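Mannuronan C5-epimerase (Pseudomonas syringae pv. tomato, PDB 4NK6) converts beta-D-mannuronate residues of the alginate polymer to alpha-L-guluronate in the periplasm and belongs to a complex that guides the new polymer toward export. Local coordinates at residues 174-183 and 240-248; 359-370 and 382-393. All coordinates share one frame; numbering follows the deposited sequence.

Interaction 1: residues 174-183 and 240-248; sequences AAYRTPDEFR and EFADMWYGF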
loop_
_atom_site.group_PDB
_atom_site.type_symbol
_atom_site.label_atom_id
_atom_site.label_comp_id
_atom_site.label_asym_id
_atom_site.label_seq_id
_atom_site.Cartn_x
_atom_site.Cartn_y
_atom_site.Cartn_z
ATOM N N ALA A 174 -18.733 -5.157 4.705
ATOM C CA ALA A 174 -18.969 -5.332 3.270
ATOM C C ALA A 174 -18.010 -6.360 2.684
ATOM O O ALA A 174 -17.122 -6.012 1.901
ATOM C CB ALA A 174 -18.815 -3.996 2.543
ATOM N N ALA A 175 -18.192 -7.621 3.061
ATOM C CA ALA A 175 -17.281 -8.692 2.659
ATOM C C ALA A 175 -17.100 -8.718 1.144
ATOM O O ALA A 175 -18.053 -8.498 0.401
ATOM C CB ALA A 175 -17.779 -10.047 3.170
ATOM N N TYR A 176 -15.870 -8.964 0.695
ATOM C CA TYR A 176 -15.574 -8.934 -0.732
ATOM C C TYR A 176 -16.392 -9.958 -1.498
ATOM O O TYR A 176 -16.534 -11.091 -1.054
ATOM C CB TYR A 176 -14.089 -9.190 -0.990
ATOM C CG TYR A 176 -13.810 -9.314 -2.454
ATOM C CD1 TYR A 176 -13.808 -8.188 -3.265
ATOM C CD2 TYR A 176 -13.593 -10.559 -3.042
ATOM C CE1 TYR A 176 -13.578 -8.287 -4.617
ATOM C CE2 TYR A 176 -13.364 -10.667 -4.411
ATOM C CZ TYR A 176 -13.360 -9.520 -5.186
ATOM O OH TYR A 176 -13.134 -9.581 -6.534
ATOM N N ARG A 177 -16.918 -9.559 -2.655
ATOM C CA ARG A 177 -17.664 -10.476 -3.514
ATOM C C ARG A 177 -17.220 -10.421 -4.974
ATOM O O ARG A 177 -17.059 -11.448 -5.613
ATOM C CB ARG A 177 -19.172 -10.187 -3.444
ATOM C CG ARG A 177 -19.811 -10.528 -2.112
ATOM C CD ARG A 177 -21.327 -10.348 -2.140
ATOM N NE ARG A 177 -21.744 -8.950 -2.209
ATOM C CZ ARG A 177 -22.883 -8.491 -1.696
ATOM N NH1 ARG A 177 -23.710 -9.321 -1.067
ATOM N NH2 ARG A 177 -23.193 -7.203 -1.801
ATOM N N THR A 178 -17.048 -9.223 -5.516
ATOM C CA THR A 178 -16.768 -9.097 -6.940
ATOM C C THR A 178 -15.951 -7.818 -7.178
ATOM O O THR A 178 -16.032 -6.881 -6.378
ATOM C CB THR A 178 -18.101 -9.148 -7.759
ATOM O OG1 THR A 178 -17.824 -9.338 -9.148
ATOM C CG2 THR A 178 -18.918 -7.884 -7.582
ATOM N N PRO A 179 -15.114 -7.793 -8.238
ATOM C CA PRO A 179 -14.214 -6.644 -8.436
ATOM C C PRO A 179 -14.896 -5.278 -8.581
ATOM O O PRO A 179 -14.385 -4.289 -8.062
ATOM C CB PRO A 179 -13.483 -6.991 -9.743
ATOM C CG PRO A 179 -13.534 -8.501 -9.812
ATOM C CD PRO A 179 -14.867 -8.866 -9.227
ATOM N N ASP A 180 -16.030 -5.217 -9.270
ATOM C CA ASP A 180 -16.611 -3.923 -9.631
ATOM C C ASP A 180 -17.690 -3.402 -8.683
ATOM O O ASP A 180 -18.263 -2.349 -8.923
ATOM C CB ASP A 180 -17.155 -3.961 -11.066
ATOM C CG ASP A 180 -16.060 -4.199 -12.099
ATOM O OD1 ASP A 180 -14.932 -3.705 -11.913
ATOM O OD2 ASP A 180 -16.327 -4.887 -13.094
ATOM N N GLU A 181 -17.977 -4.135 -7.616
ATOM C CA GLU A 181 -18.967 -3.677 -6.653
ATOM C C GLU A 181 -18.340 -2.606 -5.769
ATOM O O GLU A 181 -17.308 -2.848 -5.150
ATOM C CB GLU A 181 -19.448 -4.848 -5.792
ATOM C CG GLU A 181 -20.381 -4.446 -4.660
ATOM C CD GLU A 181 -20.790 -5.624 -3.797
ATOM O OE1 GLU A 181 -19.954 -6.523 -3.552
ATOM O OE2 GLU A 181 -21.954 -5.648 -3.359
ATOM N N PHE A 182 -18.952 -1.427 -5.717
ATOM C CA PHE A 182 -18.427 -0.343 -4.892
ATOM C C PHE A 182 -18.271 -0.773 -3.432
ATOM O O PHE A 182 -19.177 -1.383 -2.856
ATOM C CB PHE A 182 -19.343 0.900 -4.959
ATOM C CG PHE A 182 -19.062 1.904 -3.860
ATOM C CD1 PHE A 182 -18.104 2.892 -4.036
ATOM C CD2 PHE A 182 -19.728 1.835 -2.636
ATOM C CE1 PHE A 182 -17.819 3.803 -3.018
ATOM C CE2 PHE A 182 -19.438 2.735 -1.612
ATOM C CZ PHE A 182 -18.483 3.724 -1.809
ATOM N N ARG A 183 -17.118 -0.465 -2.837
ATOM C CA ARG A 183 -16.946 -0.565 -1.393
ATOM C C ARG A 183 -16.249 0.704 -0.924
ATOM O O ARG A 183 -15.383 1.231 -1.625
ATOM C CB ARG A 183 -16.139 -1.816 -0.994
ATOM C CG ARG A 183 -16.778 -3.128 -1.462
ATOM C CD ARG A 183 -16.144 -4.354 -0.802
ATOM N NE ARG A 183 -14.697 -4.409 -0.996
ATOM C CZ ARG A 183 -13.881 -5.218 -0.320
ATOM N NH1 ARG A 183 -14.360 -6.056 0.596
ATOM N NH2 ARG A 183 -12.583 -5.192 -0.561
ATOM N N GLU A 240 -4.204 -2.831 11.429
ATOM C CA GLU A 240 -4.573 -4.094 10.813
ATOM C C GLU A 240 -5.589 -3.885 9.697
ATOM O O GLU A 240 -6.591 -3.197 9.882
ATOM C CB GLU A 240 -5.090 -5.075 11.878
ATOM C CG GLU A 240 -5.577 -6.401 11.303
ATOM C CD GLU A 240 -5.704 -7.497 12.351
ATOM O OE1 GLU A 240 -4.815 -7.605 13.219
ATOM O OE2 GLU A 240 -6.695 -8.256 12.302
ATOM N N PHE A 241 -5.302 -4.468 8.535
ATOM C CA PHE A 241 -6.115 -4.296 7.335
ATOM C C PHE A 241 -6.465 -5.664 6.774
ATOM O O PHE A 241 -5.581 -6.487 6.535
ATOM C CB PHE A 241 -5.351 -3.456 6.298
ATOM C CG PHE A 241 -4.919 -2.119 6.829
ATOM C CD1 PHE A 241 -3.730 -1.991 7.531
ATOM C CD2 PHE A 241 -5.731 -1.003 6.675
ATOM C CE1 PHE A 241 -3.339 -0.754 8.056
ATOM C CE2 PHE A 241 -5.353 0.230 7.205
ATOM C CZ PHE A 241 -4.157 0.353 7.895
ATOM N N ALA A 242 -7.757 -5.905 6.573
ATOM C CA ALA A 242 -8.235 -7.212 6.151
ATOM C C ALA A 242 -9.303 -7.078 5.072
ATOM O O ALA A 242 -10.089 -6.136 5.094
ATOM C CB ALA A 242 -8.797 -7.974 7.355
ATOM N N ASP A 243 -9.329 -8.028 4.141
ATOM C CA ASP A 243 -10.383 -8.089 3.124
ATOM C C ASP A 243 -10.421 -6.838 2.231
ATOM O O ASP A 243 -11.454 -6.524 1.629
ATOM C CB ASP A 243 -11.754 -8.321 3.775
ATOM C CG ASP A 243 -12.797 -8.826 2.777
ATOM O OD1 ASP A 243 -12.504 -9.819 2.086
ATOM O OD2 ASP A 243 -13.880 -8.217 2.660
ATOM N N MET A 244 -9.295 -6.126 2.169
ATOM C CA MET A 244 -9.157 -4.939 1.332
ATOM C C MET A 244 -8.849 -5.352 -0.102
ATOM O O MET A 244 -8.166 -6.353 -0.328
ATOM C CB MET A 244 -8.006 -4.062 1.835
ATOM C CG MET A 244 -7.946 -3.883 3.371
ATOM S SD MET A 244 -8.988 -2.579 4.039
ATOM C CE MET A 244 -8.086 -1.133 3.469
ATOM N N TRP A 245 -9.319 -4.573 -1.071
ATOM C CA TRP A 245 -8.965 -4.837 -2.476
ATOM C C TRP A 245 -7.442 -4.726 -2.662
ATOM O O TRP A 245 -6.794 -5.689 -3.084
ATOM C CB TRP A 245 -9.756 -3.908 -3.415
ATOM C CG TRP A 245 -9.443 -4.055 -4.878
ATOM C CD1 TRP A 245 -8.723 -3.189 -5.644
ATOM C CD2 TRP A 245 -9.862 -5.113 -5.752
ATOM N NE1 TRP A 245 -8.650 -3.649 -6.936
ATOM C CE2 TRP A 245 -9.348 -4.824 -7.032
ATOM C CE3 TRP A 245 -10.610 -6.283 -5.574
ATOM C CZ2 TRP A 245 -9.552 -5.665 -8.133
ATOM C CZ3 TRP A 245 -10.818 -7.116 -6.676
ATOM C CH2 TRP A 245 -10.284 -6.802 -7.934
ATOM N N TYR A 246 -6.874 -3.562 -2.336
ATOM C CA TYR A 246 -5.440 -3.440 -2.046
ATOM C C TYR A 246 -5.342 -2.994 -0.600
ATOM O O TYR A 246 -6.013 -2.040 -0.202
ATOM C CB TYR A 246 -4.732 -2.365 -2.882
ATOM C CG TYR A 246 -4.729 -2.522 -4.398
ATOM C CD1 TYR A 246 -5.313 -3.616 -5.032
ATOM C CD2 TYR A 246 -4.136 -1.552 -5.191
ATOM C CE1 TYR A 246 -5.299 -3.728 -6.441
ATOM C CE2 TYR A 246 -4.121 -1.652 -6.573
ATOM C CZ TYR A 246 -4.699 -2.734 -7.191
ATOM O OH TYR A 246 -4.656 -2.791 -8.565
ATOM N N GLY A 247 -4.512 -3.660 0.194
ATOM C CA GLY A 247 -4.326 -3.232 1.569
ATOM C C GLY A 247 -3.773 -1.821 1.660
ATOM O O GLY A 247 -4.188 -1.033 2.516
ATOM N N PHE A 248 -2.824 -1.504 0.785
ATOM C CA PHE A 248 -2.236 -0.163 0.733
ATOM C C PHE A 248 -1.828 0.152 -0.700
ATOM O O PHE A 248 -1.293 -0.702 -1.400
ATOM C CB PHE A 248 -1.007 -0.059 1.642
ATOM C CG PHE A 248 -0.240 1.257 1.504
ATOM C CD1 PHE A 248 0.784 1.399 0.568
ATOM C CD2 PHE A 248 -0.541 2.341 2.315
ATOM C CE1 PHE A 248 1.486 2.594 0.434
ATOM C CE2 PHE A 248 0.166 3.544 2.196
ATOM C CZ PHE A 248 1.184 3.669 1.252
#

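Interaction 2: residues 359-370 and 382-393; sequences VIANRRHGIRVR and AMANGLMGVYGH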
loop_
_atom_site.group_PDB
_atom_site.type_symbol
_atom_site.label_atom_id
_atom_site.label_comp_id
_atom_site.label_asym_id
_atom_site.label_seq_id
_atom_site.Cartn_x
_atom_site.Cartn_y
_atom_site.Cartn_z
ATOM N N VAL A 359 14.510 -16.718 2.826
ATOM C CA VAL A 359 13.485 -17.066 1.856
ATOM C C VAL A 359 13.284 -18.577 1.876
ATOM O O VAL A 359 14.095 -19.335 1.345
ATOM C CB VAL A 359 13.891 -16.566 0.455
ATOM C CG1 VAL A 359 12.734 -16.644 -0.484
ATOM C CG2 VAL A 359 14.365 -15.119 0.550
ATOM N N ILE A 360 12.195 -19.012 2.497
ATOM C CA ILE A 360 12.057 -20.402 2.906
ATOM C C ILE A 360 10.765 -21.019 2.400
ATOM O O ILE A 360 9.703 -20.445 2.579
ATOM C CB ILE A 360 12.001 -20.504 4.462
ATOM C CG1 ILE A 360 13.095 -19.651 5.111
ATOM C CG2 ILE A 360 12.074 -21.961 4.897
ATOM C CD1 ILE A 360 14.534 -20.104 4.775
ATOM N N ALA A 361 10.856 -22.200 1.796
ATOM C CA ALA A 361 9.676 -23.004 1.482
ATOM C C ALA A 361 8.608 -22.274 0.678
ATOM O O ALA A 361 7.426 -22.480 0.904
ATOM C CB ALA A 361 9.056 -23.612 2.785
ATOM N N ASN A 362 9.017 -21.417 -0.253
ATOM C CA ASN A 362 8.077 -20.913 -1.253
ATOM C C ASN A 362 7.896 -21.973 -2.340
ATOM O O ASN A 362 8.813 -22.746 -2.599
ATOM C CB ASN A 362 8.559 -19.577 -1.829
ATOM C CG ASN A 362 8.749 -18.515 -0.747
ATOM O OD1 ASN A 362 7.787 -17.887 -0.300
ATOM N ND2 ASN A 362 9.992 -18.321 -0.316
ATOM N N ARG A 363 6.717 -22.040 -2.961
ATOM C CA ARG A 363 6.411 -23.175 -3.835
ATOM C C ARG A 363 7.264 -23.196 -5.096
ATOM O O ARG A 363 7.554 -24.260 -5.638
ATOM C CB ARG A 363 4.917 -23.237 -4.194
ATOM C CG ARG A 363 4.022 -23.643 -3.024
ATOM C CD ARG A 363 2.550 -23.696 -3.403
ATOM N NE ARG A 363 1.712 -23.846 -2.219
ATOM C CZ ARG A 363 0.399 -24.053 -2.249
ATOM N NH1 ARG A 363 -0.235 -24.139 -3.412
ATOM N NH2 ARG A 363 -0.280 -24.180 -1.116
ATOM N N ARG A 364 7.656 -22.020 -5.565
ATOM C CA ARG A 364 8.489 -21.935 -6.764
ATOM C C ARG A 364 9.923 -21.542 -6.398
ATOM O O ARG A 364 10.548 -22.242 -5.607
ATOM C CB ARG A 364 7.843 -21.036 -7.828
ATOM C CG ARG A 364 6.533 -21.649 -8.365
ATOM C CD ARG A 364 5.948 -20.921 -9.583
ATOM N NE ARG A 364 6.855 -20.921 -10.730
ATOM C CZ ARG A 364 6.948 -21.917 -11.615
ATOM N NH1 ARG A 364 7.803 -21.832 -12.623
ATOM N NH2 ARG A 364 6.194 -22.999 -11.492
ATOM N N HIS A 365 10.452 -20.452 -6.948
ATOM C CA HIS A 365 11.848 -20.085 -6.670
ATOM C C HIS A 365 11.994 -19.222 -5.419
ATOM O O HIS A 365 11.118 -18.425 -5.112
ATOM C CB HIS A 365 12.467 -19.331 -7.856
ATOM C CG HIS A 365 12.294 -20.024 -9.172
ATOM N ND1 HIS A 365 13.076 -21.092 -9.559
ATOM C CD2 HIS A 365 11.418 -19.812 -10.183
ATOM C CE1 HIS A 365 12.687 -21.509 -10.754
ATOM N NE2 HIS A 365 11.687 -20.743 -11.156
ATOM N N GLY A 366 13.115 -19.358 -4.710
ATOM C CA GLY A 366 13.394 -18.488 -3.576
ATOM C C GLY A 366 13.504 -17.028 -4.008
ATOM O O GLY A 366 12.702 -16.188 -3.612
ATOM N N ILE A 367 14.505 -16.729 -4.829
ATOM C CA ILE A 367 14.690 -15.392 -5.379
ATOM C C ILE A 367 14.778 -15.478 -6.906
ATOM O O ILE A 367 15.667 -16.139 -7.453
ATOM C CB ILE A 367 15.985 -14.740 -4.840
ATOM C CG1 ILE A 367 15.903 -14.565 -3.318
ATOM C CG2 ILE A 367 16.235 -13.388 -5.517
ATOM C CD1 ILE A 367 17.247 -14.180 -2.647
ATOM N N ARG A 368 13.847 -14.831 -7.595
ATOM C CA ARG A 368 13.876 -14.826 -9.051
ATOM C C ARG A 368 14.173 -13.427 -9.587
ATOM O O ARG A 368 13.597 -12.438 -9.131
ATOM C CB ARG A 368 12.572 -15.380 -9.644
ATOM C CG ARG A 368 12.560 -15.354 -11.180
ATOM C CD ARG A 368 11.532 -16.323 -11.775
ATOM N NE ARG A 368 10.146 -15.926 -11.528
ATOM C CZ ARG A 368 9.394 -15.254 -12.396
ATOM N NH1 ARG A 368 8.132 -14.966 -12.093
ATOM N NH2 ARG A 368 9.898 -14.875 -13.568
ATOM N N VAL A 369 15.087 -13.352 -10.549
ATOM C CA VAL A 369 15.493 -12.076 -11.123
ATOM C C VAL A 369 15.341 -12.132 -12.630
ATOM O O VAL A 369 16.026 -12.904 -13.287
ATOM C CB VAL A 369 16.974 -11.762 -10.805
ATOM C CG1 VAL A 369 17.366 -10.411 -11.381
ATOM C CG2 VAL A 369 17.218 -11.791 -9.292
ATOM N N ARG A 370 14.443 -11.314 -13.173
ATOM C CA ARG A 370 14.199 -11.309 -14.608
ATOM C C ARG A 370 14.580 -9.948 -15.189
ATOM O O ARG A 370 14.149 -8.916 -14.675
ATOM C CB ARG A 370 12.724 -11.615 -14.910
ATOM C CG ARG A 370 12.409 -11.806 -16.411
ATOM C CD ARG A 370 10.901 -11.954 -16.665
ATOM N NE ARG A 370 10.197 -10.667 -16.680
ATOM C CZ ARG A 370 8.876 -10.533 -16.798
ATOM N NH1 ARG A 370 8.329 -9.323 -16.816
ATOM N NH2 ARG A 370 8.099 -11.606 -16.904
ATOM N N ALA A 382 18.334 -19.008 1.116
ATOM C CA ALA A 382 17.223 -19.548 0.339
ATOM C C ALA A 382 17.202 -21.053 0.527
ATOM O O ALA A 382 18.066 -21.771 0.023
ATOM C CB ALA A 382 17.372 -19.198 -1.146
ATOM N N MET A 383 16.208 -21.532 1.261
ATOM C CA MET A 383 16.172 -22.930 1.633
ATOM C C MET A 383 14.810 -23.547 1.416
ATOM O O MET A 383 13.784 -22.922 1.690
ATOM C CB MET A 383 16.549 -23.084 3.107
ATOM C CG MET A 383 18.042 -23.098 3.383
ATOM S SD MET A 383 18.378 -23.815 5.015
ATOM C CE MET A 383 17.853 -25.513 4.762
ATOM N N ALA A 384 14.817 -24.780 0.929
ATOM C CA ALA A 384 13.615 -25.600 0.875
ATOM C C ALA A 384 12.534 -25.030 -0.037
ATOM O O ALA A 384 11.364 -25.360 0.113
ATOM C CB ALA A 384 13.058 -25.837 2.296
ATOM N N ASN A 385 12.923 -24.173 -0.974
ATOM C CA ASN A 385 11.977 -23.697 -1.968
ATOM C C ASN A 385 11.700 -24.802 -2.957
ATOM O O ASN A 385 12.541 -25.675 -3.165
ATOM C CB ASN A 385 12.498 -22.435 -2.658
ATOM C CG ASN A 385 12.673 -21.285 -1.681
ATOM O OD1 ASN A 385 11.699 -20.656 -1.270
ATOM N ND2 ASN A 385 13.915 -21.024 -1.281
ATOM N N GLY A 386 10.520 -24.776 -3.562
ATOM C CA GLY A 386 10.101 -25.856 -4.440
ATOM C C GLY A 386 10.968 -25.978 -5.679
ATOM O O GLY A 386 11.188 -27.074 -6.192
ATOM N N LEU A 387 11.467 -24.856 -6.180
ATOM C CA LEU A 387 12.278 -24.911 -7.400
ATOM C C LEU A 387 13.733 -24.507 -7.121
ATOM O O LEU A 387 14.425 -25.196 -6.365
ATOM C CB LEU A 387 11.633 -24.102 -8.539
ATOM C CG LEU A 387 10.264 -24.657 -8.969
ATOM C CD1 LEU A 387 9.547 -23.711 -9.931
ATOM C CD2 LEU A 387 10.370 -26.081 -9.584
ATOM N N MET A 388 14.201 -23.412 -7.712
ATOM C CA MET A 388 15.587 -22.988 -7.491
ATOM C C MET A 388 15.687 -22.109 -6.253
ATOM O O MET A 388 14.720 -21.442 -5.870
ATOM C CB MET A 388 16.143 -22.222 -8.697
ATOM C CG MET A 388 16.241 -23.024 -9.974
ATOM S SD MET A 388 17.456 -24.353 -9.881
ATOM C CE MET A 388 17.280 -25.036 -11.533
ATOM N N GLY A 389 16.856 -22.101 -5.623
ATOM C CA GLY A 389 17.115 -21.138 -4.566
ATOM C C GLY A 389 17.168 -19.744 -5.177
ATOM O O GLY A 389 16.476 -18.835 -4.732
ATOM N N VAL A 390 17.999 -19.585 -6.201
ATOM C CA VAL A 390 18.093 -18.333 -6.949
ATOM C C VAL A 390 17.983 -18.621 -8.454
ATOM O O VAL A 390 18.644 -19.526 -8.967
ATOM C CB VAL A 390 19.417 -17.595 -6.637
ATOM C CG1 VAL A 390 19.636 -16.418 -7.593
ATOM C CG2 VAL A 390 19.431 -17.120 -5.181
ATOM N N TYR A 391 17.126 -17.874 -9.154
ATOM C CA TYR A 391 16.923 -18.086 -10.593
ATOM C C TYR A 391 17.009 -16.766 -11.345
ATOM O O TYR A 391 16.236 -15.850 -11.089
ATOM C CB TYR A 391 15.564 -18.749 -10.847
ATOM C CG TYR A 391 15.193 -18.937 -12.318
ATOM C CD1 TYR A 391 16.132 -19.344 -13.256
ATOM C CD2 TYR A 391 13.891 -18.729 -12.750
ATOM C CE1 TYR A 391 15.785 -19.521 -14.589
ATOM C CE2 TYR A 391 13.531 -18.902 -14.077
ATOM C CZ TYR A 391 14.479 -19.298 -14.989
ATOM O OH TYR A 391 14.117 -19.473 -16.303
ATOM N N GLY A 392 17.967 -16.658 -12.254
ATOM C CA GLY A 392 18.100 -15.454 -13.054
ATOM C C GLY A 392 17.819 -15.781 -14.505
ATOM O O GLY A 392 18.267 -16.813 -15.010
ATOM N N HIS A 393 17.055 -14.928 -15.182
ATOM C CA HIS A 393 16.763 -15.172 -16.592
ATOM C C HIS A 393 16.440 -13.888 -17.329
ATOM O O HIS A 393 16.279 -12.827 -16.723
ATOM C CB HIS A 393 15.627 -16.189 -16.776
ATOM C CG HIS A 393 14.314 -15.757 -16.192
ATOM N ND1 HIS A 393 13.130 -15.824 -16.896
ATOM C CD2 HIS A 393 13.995 -15.289 -14.962
ATOM C CE1 HIS A 393 12.140 -15.402 -16.130
ATOM N NE2 HIS A 393 12.638 -15.074 -14.948
#

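Interaction 1: residues 174-183 and 240-248
The loop 174-183 meets the bend 243-245 that follows strand 240-242, the backbones coming nearest at Y176 and D243, with CA atoms 6.5 Å apart. A type I turn from T178 to E181 folds the loop back, and Y176, P179 and R183 all touch this bend. R183 grips D243 end-on: NH2 donates to D243 O at 2.8 Å, and NH1 forms a salt bridge with D243 OD2 at 3.0 Å. The guanidinium and carboxylate planes stand nearly perpendicular (88°), and NH1 meets OD2 from above the carboxylate plane, while the syn lone pair of OD2 takes the backbone N of Y176 at 2.9 Å. NH1 also donates to A174 O. W245 holds CG anti to its backbone N (chi1 178°), which carries the indole to the loop; Y176 OH reaches the indole edge at CZ3 (3.4 Å) and P179 CB packs on CH2 at 3.7 Å. The W245 side chain lies about 11 Å from that of H274, the inferred proton acceptor. S203 OG also bonds D243 OD2, and R183 NE donates to G205 O. The contact thus pins the loop between strands 172-173 and 186-188 onto the bend joining strands 240-242 and 246-251.

Interaction 2: residues 359-370 and 382-393
Residues 359-370 and 382-393 are equivalent stretches of successive turns of the beta-helix, stacked in parallel register from V359 beside A382 to R370 beside H393. The axes of strands 367-370 and 391-393 approach to 4.7 Å with their directions 8° apart, bridged by backbone bonds such as Y391 N to I367 O (2.8 Å). Between the strands, N362 and N385 lie side by side with amide planes only 5° apart; N385 OD1 accepts from N362 N and N362 ND2 (3.0 Å), while N385 ND2 donates to V359 O. N362 OD1 accepts from N339 and N385 ND2 donates to N425, forming the asparagine ladder of right-handed parallel beta-helices. I367, V369 and V390 line the inward face, and R368, R370, Y391 and H393 the outward one. The H365 ring is sandwiched between Y391 CD2 and L387 CD1 on opposite faces, and its ND1 accepts from M388 N at 3.2 Å. L387 CD1 lies over the R364 guanidinium, 3.6 Å from CZ. R368, salt-bridged to D342, bends at chi3 (69°) and sends NH2 into the ring plane of H393, 3.1 Å from NE2. R370 CG covers one face of that imidazole and Y391 CE2 the other.

Overall arrangement
Both interactions belong to the same right-handed beta-helix, and all of interaction 1 precedes interaction 2 in the sequence. Their centres are 30 Å apart and their nearest atoms about 17 Å, so they do not touch. They are linked through the rows of stacked strands, since 246-251 is followed across one face by 269-274, 296-299, 320-323 and 344-347 before 367-370 and 388-393 are reached, while 240-242 and 358-360 belong to another connected set. Interaction 2 joins neighbouring turns in the later part of the solenoid, whereas interaction 1 fastens a loop from an earlier turn nearer H274. Together they mark two positions along an elongated scaffold of the kind common among proteins that bind long polysaccharides.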